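Local coordinates for protein cytochrome c, putative (Shewanella oneidensis, PDB 1SP3) that carries eight c-type hemes and probably acts as a respiratory oxidoreductase that reduces tetrathionate, at residues 168-173 / 402-407; 235-240 / 396-401; 287-292 / 327-332. All blocks are in the same frame, centred on the assembly; numbering follows the deposited sequence.

Interaction 1: residues 168-173 / 402-407. With HEC (heme c), chain H.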
loop_
_atom_site.group_PDB
_atom_site.type_symbol
_atom_site.label_atom_id
_atom_site.label_comp_id
_atom_site.label_asym_id
_atom_site.label_seq_id
_atom_site.Cartn_x
_atom_site.Cartn_y
_atom_site.Cartn_z
ATOM N N THR A 168 15.208 -0.089 13.775
ATOM C CA THR A 168 14.253 -0.130 12.698
ATOM C C THR A 168 12.830 0.416 13.097
ATOM O O THR A 168 12.203 1.199 12.357
ATOM C CB THR A 168 14.108 -1.574 12.144
ATOM O OG1 THR A 168 15.397 -2.039 11.622
ATOM C CG2 THR A 168 13.042 -1.596 10.882
ATOM N N ASP A 169 12.310 -0.030 14.226
ATOM C CA ASP A 169 11.022 0.430 14.677
ATOM C C ASP A 169 10.994 0.284 16.183
ATOM O O ASP A 169 11.008 -0.836 16.702
ATOM C CB ASP A 169 9.872 -0.405 14.039
ATOM C CG ASP A 169 8.516 0.167 14.311
ATOM O OD1 ASP A 169 8.073 0.077 15.497
ATOM O OD2 ASP A 169 7.817 0.733 13.419
ATOM N N VAL A 170 10.849 1.388 16.876
ATOM C CA VAL A 170 10.743 1.315 18.322
ATOM C C VAL A 170 9.506 0.593 18.902
ATOM O O VAL A 170 9.564 0.098 20.051
ATOM C CB VAL A 170 10.878 2.713 18.983
ATOM C CG1 VAL A 170 12.125 3.356 18.528
ATOM C CG2 VAL A 170 9.655 3.636 18.687
ATOM N N HIS A 171 8.373 0.598 18.182
ATOM C CA HIS A 171 7.149 0.023 18.709
ATOM C C HIS A 171 7.137 -1.465 18.466
ATOM O O HIS A 171 6.776 -2.222 19.360
ATOM C CB HIS A 171 5.931 0.719 18.056
ATOM C CG HIS A 171 5.875 2.182 18.347
ATOM N ND1 HIS A 171 6.188 3.152 17.415
ATOM C CD2 HIS A 171 5.607 2.842 19.496
ATOM C CE1 HIS A 171 6.037 4.350 17.953
ATOM N NE2 HIS A 171 5.666 4.192 19.217
ATOM N N MET A 172 7.587 -1.894 17.281
ATOM C CA MET A 172 7.613 -3.320 16.946
ATOM C C MET A 172 8.868 -4.151 17.381
ATOM O O MET A 172 8.853 -5.396 17.380
ATOM C CB MET A 172 7.372 -3.489 15.427
ATOM C CG MET A 172 5.868 -3.083 15.095
ATOM S SD MET A 172 5.525 -3.310 13.335
ATOM C CE MET A 172 5.526 -1.603 12.765
ATOM N N ASP A 173 9.943 -3.438 17.654
ATOM C CA ASP A 173 11.198 -3.943 18.255
ATOM C C ASP A 173 11.007 -5.209 19.098
ATOM O O ASP A 173 10.393 -5.159 20.136
ATOM C CB ASP A 173 11.726 -2.861 19.143
ATOM C CG ASP A 173 12.945 -3.292 19.956
ATOM O OD1 ASP A 173 13.680 -4.338 19.655
ATOM O OD2 ASP A 173 13.246 -2.531 20.909
ATOM N N VAL A 402 9.087 4.224 13.235
ATOM C CA VAL A 402 9.408 5.330 14.112
ATOM C C VAL A 402 10.820 5.020 14.704
ATOM O O VAL A 402 11.082 3.898 15.135
ATOM C CB VAL A 402 8.335 5.530 15.195
ATOM C CG1 VAL A 402 8.852 6.528 16.301
ATOM C CG2 VAL A 402 6.962 6.034 14.536
ATOM N N SER A 403 11.749 5.979 14.606
ATOM C CA SER A 403 13.130 5.788 15.075
ATOM C C SER A 403 13.228 6.145 16.568
ATOM O O SER A 403 12.356 6.891 17.057
ATOM C CB SER A 403 14.020 6.767 14.314
ATOM O OG SER A 403 14.039 6.343 12.982
ATOM N N PRO A 404 14.300 5.706 17.278
ATOM C CA PRO A 404 14.507 6.198 18.665
ATOM C C PRO A 404 14.527 7.688 18.715
ATOM O O PRO A 404 14.821 8.300 17.684
ATOM C CB PRO A 404 15.890 5.649 19.075
ATOM C CG PRO A 404 16.096 4.444 18.234
ATOM C CD PRO A 404 15.350 4.737 16.853
ATOM N N LYS A 405 14.245 8.248 19.883
ATOM C CA LYS A 405 14.086 9.685 20.048
ATOM C C LYS A 405 15.348 10.480 19.645
ATOM O O LYS A 405 15.250 11.620 19.158
ATOM C CB LYS A 405 13.650 9.967 21.487
ATOM C CG LYS A 405 14.711 9.540 22.531
ATOM C CD LYS A 405 14.203 9.734 23.954
ATOM C CE LYS A 405 15.374 9.642 25.001
ATOM N NZ LYS A 405 15.720 8.161 25.214
ATOM N N GLU A 406 16.512 9.835 19.771
ATOM C CA GLU A 406 17.815 10.480 19.445
ATOM C C GLU A 406 17.977 10.763 17.930
ATOM O O GLU A 406 18.795 11.577 17.555
ATOM C CB GLU A 406 19.058 9.669 20.004
ATOM C CG GLU A 406 19.096 9.540 21.509
ATOM C CD GLU A 406 18.210 8.410 22.077
ATOM O OE1 GLU A 406 17.985 8.453 23.326
ATOM O OE2 GLU A 406 17.763 7.467 21.318
ATOM N N GLN A 407 17.191 10.080 17.089
ATOM C CA GLN A 407 17.231 10.327 15.650
ATOM C C GLN A 407 16.006 11.054 15.075
ATOM O O GLN A 407 15.874 11.104 13.879
ATOM C CB GLN A 407 17.463 9.062 14.836
ATOM C CG GLN A 407 17.560 7.845 15.608
ATOM C CD GLN A 407 18.927 7.602 16.134
ATOM O OE1 GLN A 407 19.093 6.893 17.145
ATOM N NE2 GLN A 407 19.934 8.192 15.467
HETATM FE FE HEC H . 5.043 5.477 20.510
HETATM C CHA HEC H . 7.842 4.962 22.372
HETATM C CHB HEC H . 6.560 8.112 18.911
HETATM C CHC HEC H . 2.504 5.611 18.240
HETATM C CHD HEC H . 3.207 3.525 22.533
HETATM N NA HEC H . 6.864 6.342 20.600
HETATM C C1A HEC H . 7.859 5.990 21.448
HETATM C C2A HEC H . 8.966 6.856 21.249
HETATM C C3A HEC H . 8.629 7.731 20.301
HETATM C C4A HEC H . 7.292 7.437 19.895
HETATM C CMA HEC H . 9.516 8.860 19.720
HETATM C CAA HEC H . 10.279 6.733 22.078
HETATM C CBA HEC H . 11.290 5.892 21.340
HETATM C CGA HEC H . 12.595 5.846 22.149
HETATM O O1A HEC H . 12.597 5.100 23.148
HETATM O O2A HEC H . 13.593 6.522 21.764
HETATM N NB HEC H . 4.581 6.668 18.880
HETATM C C1B HEC H . 5.402 7.623 18.359
HETATM C C2B HEC H . 4.814 8.067 17.143
HETATM C C3B HEC H . 3.699 7.353 16.933
HETATM C C4B HEC H . 3.540 6.465 18.047
HETATM C CMB HEC H . 5.377 9.197 16.263
HETATM C CAB HEC H . 2.727 7.437 15.724
HETATM C CBB HEC H . 3.156 7.038 14.506
HETATM N NC HEC H . 3.168 4.779 20.403
HETATM C C1C HEC H . 2.286 4.900 19.373
HETATM C C2C HEC H . 1.094 4.170 19.705
HETATM C C3C HEC H . 1.312 3.541 20.907
HETATM C C4C HEC H . 2.628 3.915 21.338
HETATM C CMC HEC H . -0.132 4.117 18.779
HETATM C CAC HEC H . 0.334 2.667 21.782
HETATM C CBC HEC H . -0.566 1.794 21.238
HETATM N ND HEC H . 5.467 4.381 22.212
HETATM C C1D HEC H . 4.531 3.612 22.884
HETATM C C2D HEC H . 5.182 2.950 24.016
HETATM C C3D HEC H . 6.630 3.427 23.929
HETATM C C4D HEC H . 6.700 4.319 22.787
HETATM C CMD HEC H . 4.548 1.982 25.045
HETATM C CAD HEC H . 7.831 3.129 24.827
HETATM C CBD HEC H . 7.607 4.187 25.918
HETATM C CGD HEC H . 8.561 3.894 27.052
HETATM O O1D HEC H . 8.136 4.166 28.224
HETATM O O2D HEC H . 9.710 3.396 26.768
#
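Val170 joins the two loops through both its backbone and its side chain. Its N donates to Val402 O at 3.1 Å in a nearly straight bond (N-H...O 166°), and the same carbonyl takes a CA-H...O contact from Asp169. The Val170 side chain then forks towards the 402-407 loop. CB lies near both Val402 O and the propionate carbon CBA of the heme. CG1, anti to the carbonyl carbon (chi1 -54°), reaches past Ser403 to the proline ring, where it approaches Pro404 N at 3.4 Å and CD at 3.9 Å. CG2 does two jobs: it touches Val402 CG1 at 3.8 Å, and it sits over the centre of the His171 imidazole, 3.7 Å above the plane. Val402 meets that imidazole with its other branch, CG2 lying at the ring edge and in its plane, while its CG1 rests against the heme meso carbon CHB. His171 NE2 binds the heme iron at 1.9 Å, and His213 supplies the second axial ligand. Asp169 OD1 orders the turn that carries the histidine, accepting from Met172 N in an Asx motif and more weakly from His171 N. On the opposing loop, Lys405 N donates to heme O2A at 2.6 Å. Two valines thus border the ligand imidazole at a face and an edge, which probably limits its rotation about the iron-nitrogen bond, and a backbone N-H holds one oxygen of a propionate. Such apolar lining, with a neutral donor at the carboxylate, would be expected to influence the redox potential of this bis-histidine heme.

Interaction 2: residues 235-240 / 396-401. With HEC (heme c), chain G.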
loop_
_atom_site.group_PDB
_atom_site.type_symbol
_atom_site.label_atom_id
_atom_site.label_comp_id
_atom_site.label_asym_id
_atom_site.label_seq_id
_atom_site.Cartn_x
_atom_site.Cartn_y
_atom_site.Cartn_z
ATOM N N CYS A 235 8.698 14.330 12.224
ATOM C CA CYS A 235 9.963 14.337 12.970
ATOM C C CYS A 235 10.502 12.941 13.353
ATOM O O CYS A 235 11.703 12.716 13.443
ATOM C CB CYS A 235 9.801 15.223 14.197
ATOM S SG CYS A 235 9.539 16.972 13.654
ATOM N N HIS A 236 9.603 11.998 13.560
ATOM C CA HIS A 236 9.913 10.730 14.190
ATOM C C HIS A 236 10.083 9.586 13.235
ATOM O O HIS A 236 10.458 8.479 13.644
ATOM C CB HIS A 236 8.819 10.437 15.186
ATOM C CG HIS A 236 8.942 11.297 16.407
ATOM N ND1 HIS A 236 10.033 11.199 17.247
ATOM C CD2 HIS A 236 8.179 12.296 16.893
ATOM C CE1 HIS A 236 9.923 12.086 18.207
ATOM N NE2 HIS A 236 8.784 12.726 18.051
ATOM N N ILE A 237 9.808 9.827 11.947
ATOM C CA ILE A 237 10.254 8.887 10.913
ATOM C C ILE A 237 11.200 9.566 9.908
ATOM O O ILE A 237 10.800 9.852 8.767
ATOM C CB ILE A 237 9.010 8.210 10.202
ATOM C CG1 ILE A 237 7.853 7.857 11.159
ATOM C CG2 ILE A 237 9.461 6.906 9.448
ATOM C CD1 ILE A 237 6.576 7.294 10.412
ATOM N N PRO A 238 12.468 9.837 10.291
ATOM C CA PRO A 238 13.415 10.572 9.413
ATOM C C PRO A 238 13.797 9.751 8.199
ATOM O O PRO A 238 14.248 10.350 7.204
ATOM C CB PRO A 238 14.678 10.758 10.275
ATOM C CG PRO A 238 14.489 9.638 11.508
ATOM C CD PRO A 238 13.039 9.484 11.615
ATOM N N PHE A 239 13.637 8.423 8.245
ATOM C CA PHE A 239 13.980 7.555 7.095
ATOM C C PHE A 239 13.040 6.345 7.004
ATOM O O PHE A 239 12.609 5.781 8.059
ATOM C CB PHE A 239 15.412 7.023 7.186
ATOM C CG PHE A 239 16.486 8.130 7.162
ATOM C CD1 PHE A 239 17.039 8.621 8.365
ATOM C CD2 PHE A 239 16.902 8.690 5.944
ATOM C CE1 PHE A 239 18.099 9.605 8.337
ATOM C CE2 PHE A 239 17.948 9.692 5.886
ATOM C CZ PHE A 239 18.560 10.140 7.096
ATOM N N PHE A 240 12.759 5.931 5.760
ATOM C CA PHE A 240 12.195 4.634 5.505
ATOM C C PHE A 240 13.123 3.787 4.583
ATOM O O PHE A 240 14.214 4.237 4.158
ATOM C CB PHE A 240 10.790 4.836 4.970
ATOM C CG PHE A 240 10.744 5.448 3.608
ATOM C CD1 PHE A 240 10.765 4.649 2.490
ATOM C CD2 PHE A 240 10.585 6.822 3.441
ATOM C CE1 PHE A 240 10.674 5.216 1.219
ATOM C CE2 PHE A 240 10.528 7.405 2.184
ATOM C CZ PHE A 240 10.556 6.635 1.083
ATOM N N TRP A 396 2.263 7.891 -1.010
ATOM C CA TRP A 396 1.793 6.994 0.040
ATOM C C TRP A 396 2.322 7.539 1.326
ATOM O O TRP A 396 3.498 7.916 1.388
ATOM C CB TRP A 396 2.411 5.576 -0.037
ATOM C CG TRP A 396 1.907 4.729 -1.104
ATOM C CD1 TRP A 396 0.856 3.830 -1.065
ATOM C CD2 TRP A 396 2.419 4.694 -2.407
ATOM N NE1 TRP A 396 0.720 3.223 -2.298
ATOM C CE2 TRP A 396 1.658 3.756 -3.142
ATOM C CE3 TRP A 396 3.427 5.393 -3.053
ATOM C CZ2 TRP A 396 1.873 3.526 -4.508
ATOM C CZ3 TRP A 396 3.650 5.160 -4.347
ATOM C CH2 TRP A 396 2.886 4.201 -5.083
ATOM N N ARG A 397 1.488 7.461 2.358
ATOM C CA ARG A 397 1.817 7.936 3.690
ATOM C C ARG A 397 2.885 7.055 4.304
ATOM O O ARG A 397 2.842 5.850 4.138
ATOM C CB ARG A 397 0.592 7.836 4.592
ATOM C CG ARG A 397 -0.490 8.767 4.114
ATOM C CD ARG A 397 -1.583 8.930 5.066
ATOM N NE ARG A 397 -0.989 9.414 6.349
ATOM C CZ ARG A 397 -1.626 9.332 7.523
ATOM N NH1 ARG A 397 -2.842 8.789 7.589
ATOM N NH2 ARG A 397 -1.044 9.767 8.632
ATOM N N ILE A 398 3.719 7.654 5.131
ATOM C CA ILE A 398 4.693 6.920 5.880
ATOM C C ILE A 398 4.254 6.962 7.350
ATOM O O ILE A 398 4.218 8.007 7.922
ATOM C CB ILE A 398 6.080 7.601 5.722
ATOM C CG1 ILE A 398 6.628 7.436 4.280
ATOM C CG2 ILE A 398 7.054 6.971 6.676
ATOM C CD1 ILE A 398 6.757 5.883 3.982
ATOM N N ASN A 399 4.059 5.802 7.990
ATOM C CA ASN A 399 3.594 5.724 9.354
ATOM C C ASN A 399 4.368 4.817 10.283
ATOM O O ASN A 399 4.133 4.891 11.508
ATOM C CB ASN A 399 2.097 5.313 9.426
ATOM C CG ASN A 399 1.174 6.383 8.824
ATOM O OD1 ASN A 399 0.864 7.420 9.424
ATOM N ND2 ASN A 399 0.730 6.101 7.626
ATOM N N HIS A 400 5.207 3.949 9.739
ATOM C CA HIS A 400 5.950 2.932 10.504
ATOM C C HIS A 400 7.453 3.246 10.517
ATOM O O HIS A 400 7.838 4.211 9.884
ATOM C CB HIS A 400 5.602 1.510 10.047
ATOM C CG HIS A 400 4.125 1.327 9.892
ATOM N ND1 HIS A 400 3.455 1.649 8.720
ATOM C CD2 HIS A 400 3.168 1.000 10.795
ATOM C CE1 HIS A 400 2.150 1.486 8.906
ATOM N NE2 HIS A 400 1.950 1.081 10.148
ATOM N N MET A 401 8.272 2.436 11.234
ATOM C CA MET A 401 9.682 2.717 11.415
ATOM C C MET A 401 9.932 3.978 12.268
ATOM O O MET A 401 10.946 4.682 12.097
ATOM C CB MET A 401 10.455 2.824 10.078
ATOM C CG MET A 401 10.455 1.499 9.263
ATOM S SD MET A 401 11.355 1.524 7.631
ATOM C CE MET A 401 11.308 -0.271 7.312
HETATM FE FE HEC G . 0.106 0.441 10.822
HETATM C CHA HEC G . -1.351 2.840 8.857
HETATM C CHB HEC G . -0.288 -1.809 8.366
HETATM C CHC HEC G . 1.878 -1.897 12.725
HETATM C CHD HEC G . 0.348 2.648 13.389
HETATM N NA HEC G . -0.630 0.481 8.896
HETATM C C1A HEC G . -1.229 1.569 8.318
HETATM C C2A HEC G . -1.692 1.185 7.029
HETATM C C3A HEC G . -1.388 -0.099 6.875
HETATM C C4A HEC G . -0.688 -0.547 8.064
HETATM C CMA HEC G . -1.673 -0.963 5.633
HETATM C CAA HEC G . -2.372 2.144 6.031
HETATM C CBA HEC G . -1.186 2.828 5.283
HETATM C CGA HEC G . -1.823 3.614 4.142
HETATM O O1A HEC G . -2.336 2.934 3.190
HETATM O O2A HEC G . -1.850 4.899 4.170
HETATM N NB HEC G . 0.651 -1.441 10.641
HETATM C C1B HEC G . 0.364 -2.210 9.510
HETATM C C2B HEC G . 0.978 -3.504 9.661
HETATM C C3B HEC G . 1.599 -3.514 10.858
HETATM C C4B HEC G . 1.389 -2.249 11.495
HETATM C CMB HEC G . 0.909 -4.655 8.610
HETATM C CAB HEC G . 2.450 -4.688 11.464
HETATM C CBB HEC G . 3.564 -5.115 10.764
HETATM N NC HEC G . 0.970 0.369 12.700
HETATM C C1C HEC G . 1.575 -0.710 13.286
HETATM C C2C HEC G . 1.901 -0.359 14.610
HETATM C C3C HEC G . 1.481 0.917 14.788
HETATM C C4C HEC G . 0.879 1.368 13.589
HETATM C CMC HEC G . 2.607 -1.391 15.570
HETATM C CAC HEC G . 1.524 1.799 16.099
HETATM C CBC HEC G . 2.685 1.843 16.858
HETATM N ND HEC G . -0.413 2.395 11.101
HETATM C C1D HEC G . -0.213 3.167 12.237
HETATM C C2D HEC G . -0.663 4.533 12.056
HETATM C C3D HEC G . -1.232 4.562 10.716
HETATM C C4D HEC G . -0.987 3.223 10.150
HETATM C CMD HEC G . -0.640 5.778 13.063
HETATM C CAD HEC G . -1.904 5.796 10.012
HETATM C CBD HEC G . -3.389 5.394 9.972
HETATM C CGD HEC G . -4.175 5.763 11.214
HETATM O O1D HEC G . -5.381 5.495 11.228
HETATM O O2D HEC G . -3.631 6.425 12.159
HETATM O O HOH W 1 12.488 6.390 10.621
#
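Ile237 drives its side chain into the bend of residues 398-401, and this is the closely packed half of the contact. CD1 comes within 3.3 Å of Asn399 C, while CG2 approaches His400 O at 3.2 Å, so the methyl groups rest on peptide backbone as much as on side chains. CG2 also meets Ile398 CG2 at 3.7 Å, the two isoleucine side chains running obliquely past each other. Further out, Ile398 CD1 lies over one face of the Phe240 ring, displaced towards the rim, in a CH-pi contact 4.2 Å from the centroid. The phenyl is brought there by a chi1 of 69°, which sets CG between the backbone N and the carbonyl carbon. Ile237 directly follows the helix that ends in Cys235 and His236, the last two residues of a CXXCH heme-attachment motif: Cys235 is covalently linked to that heme and His236 ligates its iron together with His218. The facing segment leaves strand 387-397 and serves a different heme, whose iron takes His400 NE2 at 2.1 Å and His185 on the other side. Asn399 CB covers part of one face of the His400 imidazole, and its amide sits against CAD and C3D, where a propionate leaves the same porphyrin, with OD1 accepting from Gln233. The other half of the contact is slacker and wetter. Met401, in a left-handed backbone conformation, extends its side chain so that SD stands 3.9 Å from Phe240 CA. Near the backbone of Met401 a water donates both protons, to Phe239 O at 2.6 Å and to Met401 O at 2.7 Å, bridging two carbonyls that could not bond to each other; Lys242 NZ is a further donor to Met401 O.

Interaction 3: residues 287-292 / 327-332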
loop_
_atom_site.group_PDB
_atom_site.type_symbol
_atom_site.label_atom_id
_atom_site.label_comp_id
_atom_site.label_asym_id
_atom_site.label_seq_id
_atom_site.Cartn_x
_atom_site.Cartn_y
_atom_site.Cartn_z
ATOM N N GLN A 287 9.336 12.704 1.338
ATOM C CA GLN A 287 8.831 14.043 0.933
ATOM C C GLN A 287 7.752 14.543 1.857
ATOM O O GLN A 287 6.997 13.782 2.369
ATOM C CB GLN A 287 8.126 13.905 -0.429
ATOM C CG GLN A 287 9.057 13.254 -1.337
ATOM C CD GLN A 287 9.720 14.286 -2.058
ATOM O OE1 GLN A 287 10.800 14.750 -1.628
ATOM N NE2 GLN A 287 9.036 14.800 -3.092
ATOM N N TYR A 288 7.668 15.846 2.050
ATOM C CA TYR A 288 6.700 16.357 3.053
ATOM C C TYR A 288 5.554 17.070 2.384
ATOM O O TYR A 288 5.784 17.835 1.449
ATOM C CB TYR A 288 7.447 17.247 4.012
ATOM C CG TYR A 288 8.544 16.380 4.667
ATOM C CD1 TYR A 288 9.874 16.424 4.219
ATOM C CD2 TYR A 288 8.231 15.500 5.679
ATOM C CE1 TYR A 288 10.876 15.622 4.783
ATOM C CE2 TYR A 288 9.195 14.712 6.257
ATOM C CZ TYR A 288 10.504 14.802 5.829
ATOM O OH TYR A 288 11.407 13.954 6.367
ATOM N N ALA A 289 4.354 16.922 2.882
ATOM C CA ALA A 289 3.286 17.660 2.240
ATOM C C ALA A 289 2.187 17.963 3.229
ATOM O O ALA A 289 1.977 17.171 4.151
ATOM C CB ALA A 289 2.774 16.955 0.946
ATOM N N TRP A 290 1.533 19.123 3.074
ATOM C CA TRP A 290 0.270 19.355 3.739
ATOM C C TRP A 290 -0.707 18.216 3.537
ATOM O O TRP A 290 -0.912 17.723 2.401
ATOM C CB TRP A 290 -0.389 20.689 3.316
ATOM C CG TRP A 290 0.414 21.878 3.742
ATOM C CD1 TRP A 290 1.193 22.689 2.948
ATOM C CD2 TRP A 290 0.604 22.318 5.085
ATOM N NE1 TRP A 290 1.837 23.625 3.722
ATOM C CE2 TRP A 290 1.520 23.403 5.042
ATOM C CE3 TRP A 290 0.112 21.880 6.342
ATOM C CZ2 TRP A 290 1.893 24.096 6.172
ATOM C CZ3 TRP A 290 0.457 22.564 7.443
ATOM C CH2 TRP A 290 1.355 23.650 7.371
ATOM N N TYR A 291 -1.316 17.782 4.639
ATOM C CA TYR A 291 -2.316 16.744 4.528
ATOM C C TYR A 291 -3.394 16.998 5.529
ATOM O O TYR A 291 -3.121 17.048 6.733
ATOM C CB TYR A 291 -1.678 15.354 4.767
ATOM C CG TYR A 291 -2.621 14.125 4.697
ATOM C CD1 TYR A 291 -3.387 13.845 3.545
ATOM C CD2 TYR A 291 -2.741 13.254 5.790
ATOM C CE1 TYR A 291 -4.226 12.726 3.497
ATOM C CE2 TYR A 291 -3.599 12.107 5.742
ATOM C CZ TYR A 291 -4.302 11.860 4.561
ATOM O OH TYR A 291 -5.170 10.787 4.539
ATOM N N ASN A 292 -4.636 17.032 5.040
ATOM C CA ASN A 292 -5.824 17.228 5.919
ATOM C C ASN A 292 -6.753 16.030 6.022
ATOM O O ASN A 292 -7.896 16.165 6.473
ATOM C CB ASN A 292 -6.675 18.413 5.405
ATOM C CG ASN A 292 -7.314 18.124 4.006
ATOM O OD1 ASN A 292 -7.355 16.962 3.545
ATOM N ND2 ASN A 292 -7.749 19.162 3.330
ATOM N N TYR A 327 2.967 16.194 6.776
ATOM C CA TYR A 327 3.154 14.745 6.994
ATOM C C TYR A 327 4.209 14.258 6.005
ATOM O O TYR A 327 4.408 14.898 4.944
ATOM C CB TYR A 327 1.872 13.997 6.626
ATOM C CG TYR A 327 0.831 13.881 7.776
ATOM C CD1 TYR A 327 -0.060 14.970 8.055
ATOM C CD2 TYR A 327 0.707 12.683 8.536
ATOM C CE1 TYR A 327 -0.999 14.894 9.046
ATOM C CE2 TYR A 327 -0.289 12.566 9.618
ATOM C CZ TYR A 327 -1.142 13.685 9.821
ATOM O OH TYR A 327 -2.036 13.717 10.839
ATOM N N PRO A 328 4.784 13.073 6.274
ATOM C CA PRO A 328 5.797 12.470 5.419
ATOM C C PRO A 328 5.212 11.410 4.507
ATOM O O PRO A 328 4.315 10.633 4.876
ATOM C CB PRO A 328 6.699 11.737 6.430
ATOM C CG PRO A 328 5.745 11.275 7.471
ATOM C CD PRO A 328 4.559 12.238 7.490
ATOM N N PHE A 329 5.807 11.329 3.333
ATOM C CA PHE A 329 5.262 10.516 2.295
ATOM C C PHE A 329 6.367 9.836 1.486
ATOM O O PHE A 329 7.443 10.417 1.242
ATOM C CB PHE A 329 4.465 11.398 1.314
ATOM C CG PHE A 329 3.171 11.876 1.859
ATOM C CD1 PHE A 329 3.102 13.096 2.573
ATOM C CD2 PHE A 329 2.018 11.103 1.699
ATOM C CE1 PHE A 329 1.926 13.549 3.037
ATOM C CE2 PHE A 329 0.803 11.538 2.214
ATOM C CZ PHE A 329 0.780 12.776 2.900
ATOM N N LYS A 330 6.059 8.647 1.031
ATOM C CA LYS A 330 6.854 8.031 0.016
ATOM C C LYS A 330 6.235 8.322 -1.362
ATOM O O LYS A 330 4.975 8.258 -1.562
ATOM C CB LYS A 330 7.004 6.521 0.224
ATOM C CG LYS A 330 7.557 5.876 -1.074
ATOM C CD LYS A 330 7.927 4.448 -0.931
ATOM C CE LYS A 330 8.711 4.021 -2.256
ATOM N NZ LYS A 330 8.151 2.771 -2.772
ATOM N N VAL A 331 7.097 8.701 -2.298
ATOM C CA VAL A 331 6.607 9.142 -3.604
ATOM C C VAL A 331 7.276 8.283 -4.681
ATOM O O VAL A 331 8.498 8.179 -4.721
ATOM C CB VAL A 331 6.966 10.611 -3.865
ATOM C CG1 VAL A 331 6.577 11.038 -5.323
ATOM C CG2 VAL A 331 6.317 11.556 -2.749
ATOM N N HIS A 332 6.506 7.597 -5.472
ATOM C CA HIS A 332 7.079 6.724 -6.499
ATOM C C HIS A 332 6.775 7.381 -7.888
ATOM O O HIS A 332 5.663 7.877 -8.054
ATOM C CB HIS A 332 6.422 5.370 -6.402
ATOM C CG HIS A 332 6.898 4.409 -7.448
ATOM N ND1 HIS A 332 6.075 3.912 -8.429
ATOM C CD2 HIS A 332 8.106 3.813 -7.631
ATOM C CE1 HIS A 332 6.742 3.035 -9.165
ATOM N NE2 HIS A 332 7.985 2.973 -8.712
#
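Tyr327 pairs with Ala289 at one end of this antiparallel ladder. Its N donates to Ala289 O at 3.0 Å in an almost linear bond (176°), and its O accepts from Ala289 N at 2.9 Å. On the face shared with Ala289, the Tyr327 ring receives the edge of Tyr291: CD2 of Tyr291 stands 3.9 Å above the plane, towards the rim, and the planes are 86° apart in a T-shaped pair. Pro328 follows in a non-hydrogen-bonded pair with Tyr288, its CB touching Tyr288 CE2 at 3.9 Å on the reverse face. Phe329 returns to a hydrogen-bonded pair, exchanging N-H and C=O with Gln287. Its ring presents an edge to the face of Tyr291, and Phe329 CZ lies 4.0 Å from Tyr291 CB. Tyr291, whose CG is anti to the backbone N (chi1 179°), contacts both rings and forms one corner of the triangle. Beyond the last bridge, Val331 CG2 meets Gln287 CG at 3.5 Å, the side chains crossing at about a right angle. On its other edge the 327-332 strand bonds to strand 387-397. The three bridges are a regular antiparallel beta-ladder, with Tyr291, Tyr327 and Phe329 forming an aromatic cluster beside it, in a mixed sheet packed against helix 232-236 by Tyr327 and Pro328.

The three contacts are arranged in a row from two heme-binding contacts to the beta-sheet. Centres of interactions 1 and 2 lie about 10 Å apart, as do those of 2 and 3, whereas 1 and 3 are about 20 Å apart and do not touch. Residues 396-401 and 402-407 are continuous, and Asp169 OD2 also reaches Met401 N, tying the first two contacts together. Interactions 2 and 3 share the sheet, where strands 387-397 and 325-339 are neighbours. In sequence the contacts are enclosed one within another, 3 innermost and 1 outermost. The segment leaving strand 387-397 thus supplies His400 and Lys405 to hemes attached through earlier CXXCH motifs.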